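Local coordinates for protein Afp3 (Serratia entomophila, PDB 6RBN) that probably builds, together with Afp2, the contractile sheath around the inner tube of the anti-feeding prophage, a phage-tail-like injection system, at residues Gly182-Ala187 / Val349-Asp354; Trp344-Val349 / Pro437-Ile442; Leu156-Pro161 / Ala168-Leu173; Ala28-Val33 / Arg116-Asn121. One frame throughout, in Å; residues are numbered along the deposited sequence.

Interaction 1. Residues Gly182-Ala187 / Val349-Asp354; sequences GYFLLA and VRRLFD
R350 and R351 bring their aliphatic carbons to the ring of F184, joining the first turns of helix 347-364, in the sheath protein's C-terminal domain, to the chain just entering the short parallel strand pair 185-188/204-207. R350 comes first along the helix. Its CG lies 4.2 Å from CE1 of F184, oblique to the ring. Beyond CG the chain bends at two successive bonds, and NH2 forms a 3.0 Å salt bridge with OD1 of D354 one helical turn on. The same NH2 also pairs with E14 of an Afp2 chain. At R351, CD sits over the centre of the F184 ring, 4.3 Å from the centroid and 12° off its normal, a CH-pi contact. Its charged end passes on to D282 in a salt bridge. Arginine suits both places because its methylenes can pack on an aromatic ring, over the face at R351 and obliquely at R350, while its charged end reaches an acid. F184 presents its ring with CG anti to its backbone N (chi1 -168°). Last comes D354, whose OD2 has a weak hydrogen bond to Q203, the residue that also donates to the carbonyl of Y183. Nearest to it across the contact is G182, whose backbone angles (phi 87°) would jam a CB against the preceding carbonyl O, which suits glycine; its carbonyl O lies 4.5 Å from CB of D354.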
# COMPACT_ATOMS: atom_id res chain seq x y z
N GLY D 182 10.40 -7.79 -62.90
CA GLY D 182 11.41 -7.09 -62.14
C GLY D 182 12.82 -7.24 -62.65
O GLY D 182 13.76 -6.92 -61.91
N TYR D 183 13.02 -7.70 -63.88
CA TYR D 183 14.37 -7.80 -64.40
C TYR D 183 14.86 -6.43 -64.87
O TYR D 183 14.07 -5.51 -65.08
CB TYR D 183 14.45 -8.79 -65.56
CG TYR D 183 14.03 -10.19 -65.19
CD1 TYR D 183 14.77 -10.94 -64.30
CD2 TYR D 183 12.91 -10.77 -65.78
CE1 TYR D 183 14.39 -12.22 -63.97
CE2 TYR D 183 12.53 -12.05 -65.45
CZ TYR D 183 13.27 -12.77 -64.54
OH TYR D 183 12.90 -14.05 -64.22
N PHE D 184 16.17 -6.32 -65.03
CA PHE D 184 16.76 -5.05 -65.44
C PHE D 184 17.95 -5.37 -66.33
O PHE D 184 18.94 -5.93 -65.86
CB PHE D 184 17.18 -4.23 -64.22
CG PHE D 184 17.54 -2.81 -64.55
CD1 PHE D 184 16.54 -1.87 -64.76
CD2 PHE D 184 18.86 -2.41 -64.63
CE1 PHE D 184 16.85 -0.56 -65.04
CE2 PHE D 184 19.17 -1.10 -64.92
CZ PHE D 184 18.17 -0.17 -65.13
N LEU D 185 17.85 -5.02 -67.61
CA LEU D 185 18.89 -5.32 -68.58
C LEU D 185 19.97 -4.25 -68.56
O LEU D 185 19.67 -3.05 -68.51
CB LEU D 185 18.29 -5.44 -69.98
CG LEU D 185 19.22 -5.74 -71.16
CD1 LEU D 185 19.89 -7.08 -71.00
CD2 LEU D 185 18.43 -5.70 -72.44
N LEU D 186 21.23 -4.68 -68.60
CA LEU D 186 22.37 -3.78 -68.71
C LEU D 186 22.98 -3.98 -70.09
O LEU D 186 23.88 -4.80 -70.28
CB LEU D 186 23.39 -4.04 -67.61
CG LEU D 186 22.93 -3.73 -66.19
CD1 LEU D 186 24.01 -4.12 -65.19
CD2 LEU D 186 22.58 -2.27 -66.07
N ALA D 187 22.49 -3.22 -71.06
CA ALA D 187 22.96 -3.32 -72.43
C ALA D 187 24.22 -2.49 -72.62
O ALA D 187 24.65 -1.74 -71.75
CB ALA D 187 21.87 -2.88 -73.40
N VAL D 349 15.37 5.56 -59.33
CA VAL D 349 13.93 5.60 -59.13
C VAL D 349 13.29 4.32 -59.65
O VAL D 349 12.36 3.78 -59.05
CB VAL D 349 13.34 6.86 -59.81
CG1 VAL D 349 11.84 6.92 -59.65
CG2 VAL D 349 14.00 8.10 -59.25
N ARG D 350 13.81 3.79 -60.76
CA ARG D 350 13.25 2.59 -61.35
C ARG D 350 13.57 1.35 -60.52
O ARG D 350 12.69 0.51 -60.29
CB ARG D 350 13.77 2.42 -62.78
CG ARG D 350 13.40 1.13 -63.47
CD ARG D 350 11.94 1.05 -63.86
NE ARG D 350 11.12 0.41 -62.84
CZ ARG D 350 9.80 0.30 -62.91
NH1 ARG D 350 9.14 0.78 -63.96
NH2 ARG D 350 9.13 -0.31 -61.94
N ARG D 351 14.81 1.21 -60.06
CA ARG D 351 15.19 0.04 -59.29
C ARG D 351 14.73 0.10 -57.84
O ARG D 351 14.80 -0.92 -57.15
CB ARG D 351 16.70 -0.18 -59.34
CG ARG D 351 17.21 -0.60 -60.70
CD ARG D 351 18.70 -0.84 -60.70
NE ARG D 351 19.08 -1.99 -59.89
CZ ARG D 351 19.80 -1.91 -58.77
NH1 ARG D 351 20.21 -0.73 -58.34
NH2 ARG D 351 20.10 -3.01 -58.09
N LEU D 352 14.29 1.26 -57.35
CA LEU D 352 13.63 1.31 -56.06
C LEU D 352 12.26 0.66 -56.12
O LEU D 352 11.90 -0.14 -55.26
CB LEU D 352 13.51 2.75 -55.57
CG LEU D 352 12.79 2.96 -54.25
CD1 LEU D 352 13.54 2.30 -53.11
CD2 LEU D 352 12.58 4.43 -53.98
N PHE D 353 11.49 0.99 -57.16
CA PHE D 353 10.19 0.37 -57.36
C PHE D 353 10.29 -1.10 -57.72
O PHE D 353 9.41 -1.88 -57.34
CB PHE D 353 9.41 1.12 -58.43
CG PHE D 353 8.74 2.37 -57.93
CD1 PHE D 353 7.44 2.32 -57.45
CD2 PHE D 353 9.41 3.57 -57.89
CE1 PHE D 353 6.83 3.45 -56.97
CE2 PHE D 353 8.80 4.71 -57.41
CZ PHE D 353 7.51 4.65 -56.95
N ASP D 354 11.34 -1.52 -58.43
CA ASP D 354 11.49 -2.94 -58.72
C ASP D 354 11.88 -3.72 -57.48
O ASP D 354 11.48 -4.88 -57.33
CB ASP D 354 12.53 -3.16 -59.82
CG ASP D 354 12.05 -2.70 -61.17
OD1 ASP D 354 10.82 -2.68 -61.40
OD2 ASP D 354 12.90 -2.39 -62.03

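Interaction 2. Residues Trp344-Val349 / Pro437-Ile442; sequences WRYIPV and PAEFII
Y346 and E439 meet because their first torsions send the two side chains toward each other: Y346 CG stands beside the backbone N and anti to the carbonyl carbon (chi1 -66°), whereas E439 CG is tucked between N and carbonyl carbon (chi1 57°) and the rest of its chain runs straight out. The hydroxyl of Y346 donates to E439 OE2, with OH and OE2 2.7 Å apart. It reaches that oxygen from above the carboxylate plane, 63° out of it, while E439 CD itself lies at the edge of the tyrosine ring, in the ring plane. OE2 has a second partner, R336, which holds it in a salt bridge; the buried acid is thus gripped by a neutral donor and a charged one, probably favouring its ionised form. P437 fills one face of the same ring. Its CD stands over the centre, 4.1 Å from the centroid, in a CH-pi contact, and its CG lies 3.9 Å from Y346 CD1. Tyrosine suits the place since its face accepts proline and its far end still hydrogen-bonds. Y346 occupies the N-cap position of helix 347-364, so the contact ties a helix start to the beginning of strand 437-446. That strand pairs antiparallel with an Afp2 strand and parallel with one from another copy of Afp3, as in contractile tail sheaths, where terminal arms of subunits complete a shared beta sheet.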
# COMPACT_ATOMS: atom_id res chain seq x y z
N TRP D 344 10.00 7.52 -65.05
CA TRP D 344 10.98 6.44 -65.04
C TRP D 344 12.26 6.83 -65.77
O TRP D 344 12.86 6.02 -66.48
CB TRP D 344 10.38 5.18 -65.65
CG TRP D 344 9.11 4.77 -64.99
CD1 TRP D 344 7.86 4.88 -65.51
CD2 TRP D 344 8.96 4.26 -63.67
NE1 TRP D 344 6.93 4.44 -64.60
CE2 TRP D 344 7.58 4.05 -63.46
CE3 TRP D 344 9.85 3.94 -62.64
CZ2 TRP D 344 7.08 3.54 -62.27
CZ3 TRP D 344 9.34 3.44 -61.46
CH2 TRP D 344 7.97 3.24 -61.29
N ARG D 345 12.69 8.08 -65.60
CA ARG D 345 13.87 8.58 -66.29
C ARG D 345 15.15 8.02 -65.70
O ARG D 345 16.09 7.69 -66.43
CB ARG D 345 13.89 10.10 -66.25
CG ARG D 345 14.98 10.74 -67.07
CD ARG D 345 14.93 12.25 -66.98
NE ARG D 345 13.69 12.79 -67.53
CZ ARG D 345 13.50 13.05 -68.82
NH1 ARG D 345 14.46 12.81 -69.70
NH2 ARG D 345 12.34 13.54 -69.23
N TYR D 346 15.21 7.89 -64.38
CA TYR D 346 16.46 7.58 -63.68
C TYR D 346 16.52 6.12 -63.28
O TYR D 346 15.49 5.48 -63.03
CB TYR D 346 16.62 8.47 -62.45
CG TYR D 346 16.80 9.93 -62.79
CD1 TYR D 346 18.02 10.41 -63.24
CD2 TYR D 346 15.75 10.82 -62.66
CE1 TYR D 346 18.18 11.74 -63.55
CE2 TYR D 346 15.91 12.15 -62.96
CZ TYR D 346 17.13 12.61 -63.41
OH TYR D 346 17.29 13.94 -63.72
N ILE D 347 17.75 5.60 -63.23
CA ILE D 347 17.97 4.25 -62.70
C ILE D 347 17.56 4.09 -61.23
O ILE D 347 16.87 3.11 -60.92
CB ILE D 347 19.41 3.80 -62.98
CG1 ILE D 347 19.67 3.77 -64.48
CG2 ILE D 347 19.67 2.42 -62.41
CD1 ILE D 347 21.12 3.58 -64.82
N PRO D 348 17.95 4.97 -60.27
CA PRO D 348 17.61 4.66 -58.87
C PRO D 348 16.13 4.80 -58.54
O PRO D 348 15.67 4.20 -57.57
CB PRO D 348 18.44 5.67 -58.08
CG PRO D 348 18.61 6.78 -58.96
CD PRO D 348 18.79 6.19 -60.31
N VAL D 349 15.37 5.56 -59.33
CA VAL D 349 13.93 5.60 -59.13
C VAL D 349 13.29 4.32 -59.65
O VAL D 349 12.36 3.78 -59.05
CB VAL D 349 13.34 6.86 -59.81
CG1 VAL D 349 11.84 6.92 -59.65
CG2 VAL D 349 14.00 8.10 -59.25
N PRO D 437 17.92 12.40 -58.23
CA PRO D 437 19.27 12.88 -57.97
C PRO D 437 19.56 14.23 -58.61
O PRO D 437 18.90 14.65 -59.56
CB PRO D 437 20.16 11.79 -58.58
CG PRO D 437 19.33 11.21 -59.65
CD PRO D 437 17.92 11.24 -59.15
N ALA D 438 20.57 14.90 -58.06
CA ALA D 438 21.07 16.16 -58.60
C ALA D 438 22.19 15.85 -59.57
O ALA D 438 23.28 15.45 -59.17
CB ALA D 438 21.59 17.07 -57.49
N GLU D 439 21.93 16.04 -60.86
CA GLU D 439 22.92 15.75 -61.88
C GLU D 439 23.47 16.98 -62.57
O GLU D 439 24.36 16.85 -63.40
CB GLU D 439 22.34 14.78 -62.91
CG GLU D 439 21.09 15.27 -63.57
CD GLU D 439 20.57 14.29 -64.59
OE1 GLU D 439 21.24 13.26 -64.83
OE2 GLU D 439 19.49 14.54 -65.15
N PHE D 440 22.98 18.18 -62.26
CA PHE D 440 23.53 19.39 -62.85
C PHE D 440 23.85 20.38 -61.74
O PHE D 440 22.98 20.69 -60.93
CB PHE D 440 22.57 20.01 -63.86
CG PHE D 440 22.15 19.08 -64.94
CD1 PHE D 440 23.04 18.66 -65.91
CD2 PHE D 440 20.84 18.64 -65.02
CE1 PHE D 440 22.64 17.80 -66.91
CE2 PHE D 440 20.43 17.79 -66.02
CZ PHE D 440 21.34 17.37 -66.97
N ILE D 441 25.08 20.86 -61.72
CA ILE D 441 25.52 21.86 -60.75
C ILE D 441 26.06 23.06 -61.52
O ILE D 441 27.04 22.93 -62.26
CB ILE D 441 26.57 21.31 -59.78
CG1 ILE D 441 25.99 20.16 -58.96
CG2 ILE D 441 27.06 22.39 -58.85
CD1 ILE D 441 27.01 19.40 -58.17
N ILE D 442 25.42 24.21 -61.35
CA ILE D 442 25.81 25.44 -62.03
C ILE D 442 26.43 26.37 -61.00
O ILE D 442 25.84 26.62 -59.94
CB ILE D 442 24.60 26.11 -62.73
CG1 ILE D 442 24.03 25.21 -63.84
CG2 ILE D 442 24.99 27.43 -63.33
CD1 ILE D 442 22.83 24.39 -63.44

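Interaction 3. Residues Leu156-Pro161 / Ala168-Leu173; sequences LASPDP and AVYGAL
The aromatic ring of Y170 meets S158 obliquely: S158 OG lies 3.4 Å from CE1 and 3.7 Å from the phenol OH of Y170. More of the ring's surroundings come from beyond the two segments, where L185 and A187 of strand 185-188 and P195 and A197 of a loop touch it. A tyrosine is well suited to this, being long enough to reach from the helix past the loop to the strand. On the neighbouring helical position V169 points one branch at the same serine, CG1 standing 4.0 Å from S158 CB. That branch is anti to the backbone N of V169 (chi1 174°), the orientation that aims it at the loop. S158 is small enough to touch both V169 and Y170, adjacent residues of the helix, and V33 of strand 31-34 touches both it and V169. Residues 156-161 belong to the loop after helix 143-149 that leads into helix 163-172, and strand 185-188 follows; the helix packs back on its own preceding loop. At L173 the contact is purely apolar. L156 and L173 reach toward each other tip to tip, with CD1 of L156 and CD1 of L173 3.9 Å apart. The backbone of L156 hydrogen-bonds to that of F184, and its side chain also touches L185 and L177.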
# COMPACT_ATOMS: atom_id res chain seq x y z
N LEU D 156 20.47 -8.65 -65.85
CA LEU D 156 20.82 -9.56 -66.93
C LEU D 156 22.27 -9.43 -67.36
O LEU D 156 23.08 -10.28 -67.00
CB LEU D 156 19.85 -9.36 -68.09
CG LEU D 156 18.41 -9.68 -67.69
CD1 LEU D 156 17.42 -9.33 -68.79
CD2 LEU D 156 18.26 -11.13 -67.29
N ALA D 157 22.66 -8.33 -68.03
CA ALA D 157 24.05 -7.90 -68.25
C ALA D 157 24.95 -8.97 -68.89
O ALA D 157 25.83 -9.52 -68.25
CB ALA D 157 24.68 -7.43 -66.93
N SER D 158 24.71 -9.27 -70.17
CA SER D 158 25.53 -10.28 -70.88
C SER D 158 26.90 -9.71 -71.28
O SER D 158 26.96 -8.81 -72.11
CB SER D 158 24.81 -10.79 -72.11
OG SER D 158 24.74 -9.78 -73.10
N PRO D 159 28.02 -10.24 -70.73
CA PRO D 159 29.37 -9.64 -70.93
C PRO D 159 30.19 -10.23 -72.07
O PRO D 159 31.21 -10.91 -71.87
CB PRO D 159 30.03 -9.92 -69.57
CG PRO D 159 29.47 -11.26 -69.19
CD PRO D 159 28.06 -11.32 -69.73
N ASP D 160 29.81 -9.95 -73.31
CA ASP D 160 30.55 -10.59 -74.40
C ASP D 160 31.05 -9.55 -75.39
O ASP D 160 30.32 -8.62 -75.74
CB ASP D 160 29.67 -11.62 -75.10
CG ASP D 160 30.45 -12.51 -76.04
OD1 ASP D 160 31.19 -13.39 -75.55
OD2 ASP D 160 30.33 -12.33 -77.27
N PRO D 161 32.30 -9.68 -75.87
CA PRO D 161 32.85 -8.64 -76.76
C PRO D 161 32.30 -8.67 -78.17
O PRO D 161 32.46 -7.68 -78.89
CB PRO D 161 34.35 -8.93 -76.74
CG PRO D 161 34.44 -10.37 -76.43
CD PRO D 161 33.32 -10.66 -75.49
N ALA D 168 21.62 -11.13 -80.43
CA ALA D 168 20.80 -12.33 -80.31
C ALA D 168 20.34 -12.55 -78.87
O ALA D 168 19.26 -13.11 -78.64
CB ALA D 168 21.56 -13.55 -80.81
N VAL D 169 21.14 -12.12 -77.89
CA VAL D 169 20.75 -12.26 -76.50
C VAL D 169 19.77 -11.16 -76.10
O VAL D 169 18.77 -11.42 -75.42
CB VAL D 169 22.00 -12.27 -75.60
CG1 VAL D 169 21.63 -12.26 -74.13
CG2 VAL D 169 22.85 -13.48 -75.91
N TYR D 170 20.01 -9.92 -76.54
CA TYR D 170 19.15 -8.80 -76.17
C TYR D 170 17.78 -8.91 -76.83
O TYR D 170 16.79 -8.41 -76.29
CB TYR D 170 19.79 -7.47 -76.55
CG TYR D 170 21.04 -7.11 -75.77
CD1 TYR D 170 21.35 -7.74 -74.57
CD2 TYR D 170 21.91 -6.13 -76.24
CE1 TYR D 170 22.49 -7.41 -73.87
CE2 TYR D 170 23.05 -5.80 -75.54
CZ TYR D 170 23.34 -6.44 -74.36
OH TYR D 170 24.47 -6.11 -73.66
N GLY D 171 17.70 -9.55 -78.00
CA GLY D 171 16.41 -9.76 -78.63
C GLY D 171 15.63 -10.89 -78.00
O GLY D 171 14.39 -10.86 -77.98
N ALA D 172 16.32 -11.90 -77.47
CA ALA D 172 15.64 -13.01 -76.81
C ALA D 172 15.13 -12.63 -75.43
O ALA D 172 14.19 -13.25 -74.92
CB ALA D 172 16.58 -14.21 -76.70
N LEU D 173 15.73 -11.62 -74.80
CA LEU D 173 15.35 -11.19 -73.47
C LEU D 173 14.45 -9.97 -73.47
O LEU D 173 14.04 -9.52 -72.40
CB LEU D 173 16.60 -10.89 -72.63
CG LEU D 173 17.52 -12.08 -72.38
CD1 LEU D 173 18.75 -11.65 -71.60
CD2 LEU D 173 16.78 -13.18 -71.66

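Interaction 4. Residues Ala28-Val33 / Arg116-Asn121; sequences AVPLFV and RLYFQN
F32 turns the edge of its ring into the face of Y118, a T-shaped pair with centroids 5.0 Å apart and planes at 72°. The touching atom is F32 CZ, 3.5 Å from Y118 CD1 and offset toward the rim of the tyrosine ring. P30 comes in farther along the same side chain, near the phenol end: its CG is 3.8 Å from Y118 CZ and its CD 3.3 Å from Y118 OH. Proline and phenylalanine also touch one another, P30 CB lying over a face of the F32 ring, offset toward its rim, so the loop residue and the strand residue together give the tyrosine apolar neighbours. Y118 reaches them with CG anti to its backbone N (chi1 173°), which swings the ring out from helix 111-120. Within the helix, Y118 CD2 stands 3.9 Å above the centre of the ring of its neighbour F119, which in turn rests against W53 of helix 53-59. F32 is positioned by its backbone, which bonds to Y127 and Y129 as strand 31-34 runs parallel to strand 127-130 in a small mixed sheet. A275 of helix 271-284 touches both F32 and Y118, and its small side chain suits a position next to two rings. The contact therefore joins edge strand 31-34, and the loop leading into it, to helix 111-120. Its chemistry is mostly that of carbon surfaces, with the Y118 hydroxyl set beside the proline ring: the slightly positive C-H edge of phenylalanine faces the electron-rich face of tyrosine, a weak attraction that depends on orientation and probably favours this crossing of the rings.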
# COMPACT_ATOMS: atom_id res chain seq x y z
N ALA D 28 20.95 -7.11 -56.40
CA ALA D 28 21.72 -7.16 -57.64
C ALA D 28 22.27 -8.57 -57.78
O ALA D 28 23.38 -8.87 -57.31
CB ALA D 28 22.83 -6.11 -57.64
N VAL D 29 21.50 -9.44 -58.42
CA VAL D 29 21.91 -10.80 -58.71
C VAL D 29 21.83 -11.00 -60.22
O VAL D 29 20.74 -11.17 -60.78
CB VAL D 29 21.04 -11.83 -57.97
CG1 VAL D 29 21.48 -13.24 -58.30
CG2 VAL D 29 21.08 -11.60 -56.47
N PRO D 30 22.96 -10.96 -60.92
CA PRO D 30 22.94 -10.97 -62.38
C PRO D 30 23.00 -12.37 -62.99
O PRO D 30 23.23 -13.37 -62.30
CB PRO D 30 24.21 -10.18 -62.73
CG PRO D 30 25.11 -10.45 -61.61
CD PRO D 30 24.27 -10.57 -60.39
N LEU D 31 22.80 -12.42 -64.31
CA LEU D 31 22.85 -13.65 -65.10
C LEU D 31 23.75 -13.41 -66.31
O LEU D 31 23.29 -13.01 -67.38
CB LEU D 31 21.45 -14.10 -65.52
CG LEU D 31 21.38 -15.37 -66.37
CD1 LEU D 31 21.86 -16.58 -65.62
CD2 LEU D 31 20.00 -15.57 -66.90
N PHE D 32 25.04 -13.68 -66.16
CA PHE D 32 25.98 -13.41 -67.23
C PHE D 32 25.87 -14.47 -68.31
O PHE D 32 26.17 -15.64 -68.07
CB PHE D 32 27.40 -13.34 -66.68
CG PHE D 32 27.61 -12.24 -65.69
CD1 PHE D 32 27.67 -10.93 -66.10
CD2 PHE D 32 27.76 -12.53 -64.35
CE1 PHE D 32 27.85 -9.91 -65.20
CE2 PHE D 32 27.95 -11.52 -63.45
CZ PHE D 32 28.00 -10.21 -63.87
N VAL D 33 25.43 -14.06 -69.49
CA VAL D 33 25.33 -14.94 -70.65
C VAL D 33 26.57 -14.68 -71.50
O VAL D 33 26.67 -13.66 -72.18
CB VAL D 33 24.05 -14.70 -71.44
CG1 VAL D 33 24.01 -15.59 -72.67
CG2 VAL D 33 22.84 -14.95 -70.57
N ARG D 116 36.21 -11.99 -63.12
CA ARG D 116 37.16 -11.49 -62.13
C ARG D 116 36.98 -10.00 -61.90
O ARG D 116 37.06 -9.53 -60.76
CB ARG D 116 38.59 -11.84 -62.56
CG ARG D 116 39.66 -11.26 -61.66
CD ARG D 116 41.01 -11.90 -61.87
NE ARG D 116 41.05 -13.22 -61.27
CZ ARG D 116 42.06 -14.08 -61.40
NH1 ARG D 116 42.01 -15.26 -60.80
NH2 ARG D 116 43.12 -13.75 -62.12
N LEU D 117 36.64 -9.25 -62.94
CA LEU D 117 36.32 -7.85 -62.75
C LEU D 117 34.96 -7.65 -62.10
O LEU D 117 34.68 -6.56 -61.60
CB LEU D 117 36.37 -7.13 -64.09
CG LEU D 117 37.76 -7.12 -64.69
CD1 LEU D 117 37.67 -6.54 -66.06
CD2 LEU D 117 38.70 -6.31 -63.83
N TYR D 118 34.10 -8.67 -62.11
CA TYR D 118 32.83 -8.57 -61.39
C TYR D 118 33.05 -8.67 -59.88
O TYR D 118 32.48 -7.89 -59.11
CB TYR D 118 31.87 -9.66 -61.87
CG TYR D 118 30.60 -9.73 -61.06
CD1 TYR D 118 29.63 -8.74 -61.16
CD2 TYR D 118 30.36 -10.79 -60.20
CE1 TYR D 118 28.47 -8.80 -60.42
CE2 TYR D 118 29.21 -10.86 -59.46
CZ TYR D 118 28.27 -9.87 -59.57
OH TYR D 118 27.11 -9.93 -58.83
N PHE D 119 33.87 -9.63 -59.44
CA PHE D 119 34.05 -9.81 -58.00
C PHE D 119 35.01 -8.77 -57.42
O PHE D 119 34.99 -8.52 -56.21
CB PHE D 119 34.54 -11.22 -57.70
CG PHE D 119 33.52 -12.29 -57.97
CD1 PHE D 119 32.46 -12.48 -57.11
CD2 PHE D 119 33.65 -13.12 -59.07
CE1 PHE D 119 31.53 -13.47 -57.36
CE2 PHE D 119 32.72 -14.11 -59.31
CZ PHE D 119 31.66 -14.28 -58.46
N GLN D 120 35.85 -8.16 -58.26
CA GLN D 120 36.68 -7.06 -57.78
C GLN D 120 35.88 -5.79 -57.55
O GLN D 120 36.30 -4.92 -56.78
CB GLN D 120 37.82 -6.77 -58.76
CG GLN D 120 38.93 -7.80 -58.76
CD GLN D 120 40.00 -7.50 -59.79
OE1 GLN D 120 39.91 -6.51 -60.51
NE2 GLN D 120 41.00 -8.36 -59.86
N ASN D 121 34.73 -5.65 -58.20
CA ASN D 121 33.91 -4.46 -58.10
C ASN D 121 32.69 -4.65 -57.21
O ASN D 121 31.80 -3.80 -57.21
CB ASN D 121 33.46 -4.02 -59.49
CG ASN D 121 34.59 -3.45 -60.31
OD1 ASN D 121 35.35 -2.62 -59.82
ND2 ASN D 121 34.72 -3.89 -61.54

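Interactions 4, 3 and 1 form one connected region, their centres 14 to 16 Å apart; along the chain, interactions 4 and 3 each close before interaction 1 opens. Interaction 4 touches interaction 3 through F32 and P159; interaction 3 meets interaction 1 through L156 with F184 and Y170 with A187, and helix 163-172 and strand 185-188 are successive in the chain. Interaction 2 alternates with interaction 1 in sequence, shares V349 and helix 347-364 with it, and lies 15 Å away between centres, joined by W344 packing on R350 and F353. Interaction 2 lies farthest from the chain centre, about 18 Å, at the C-terminal strand that pairs with neighbouring subunits.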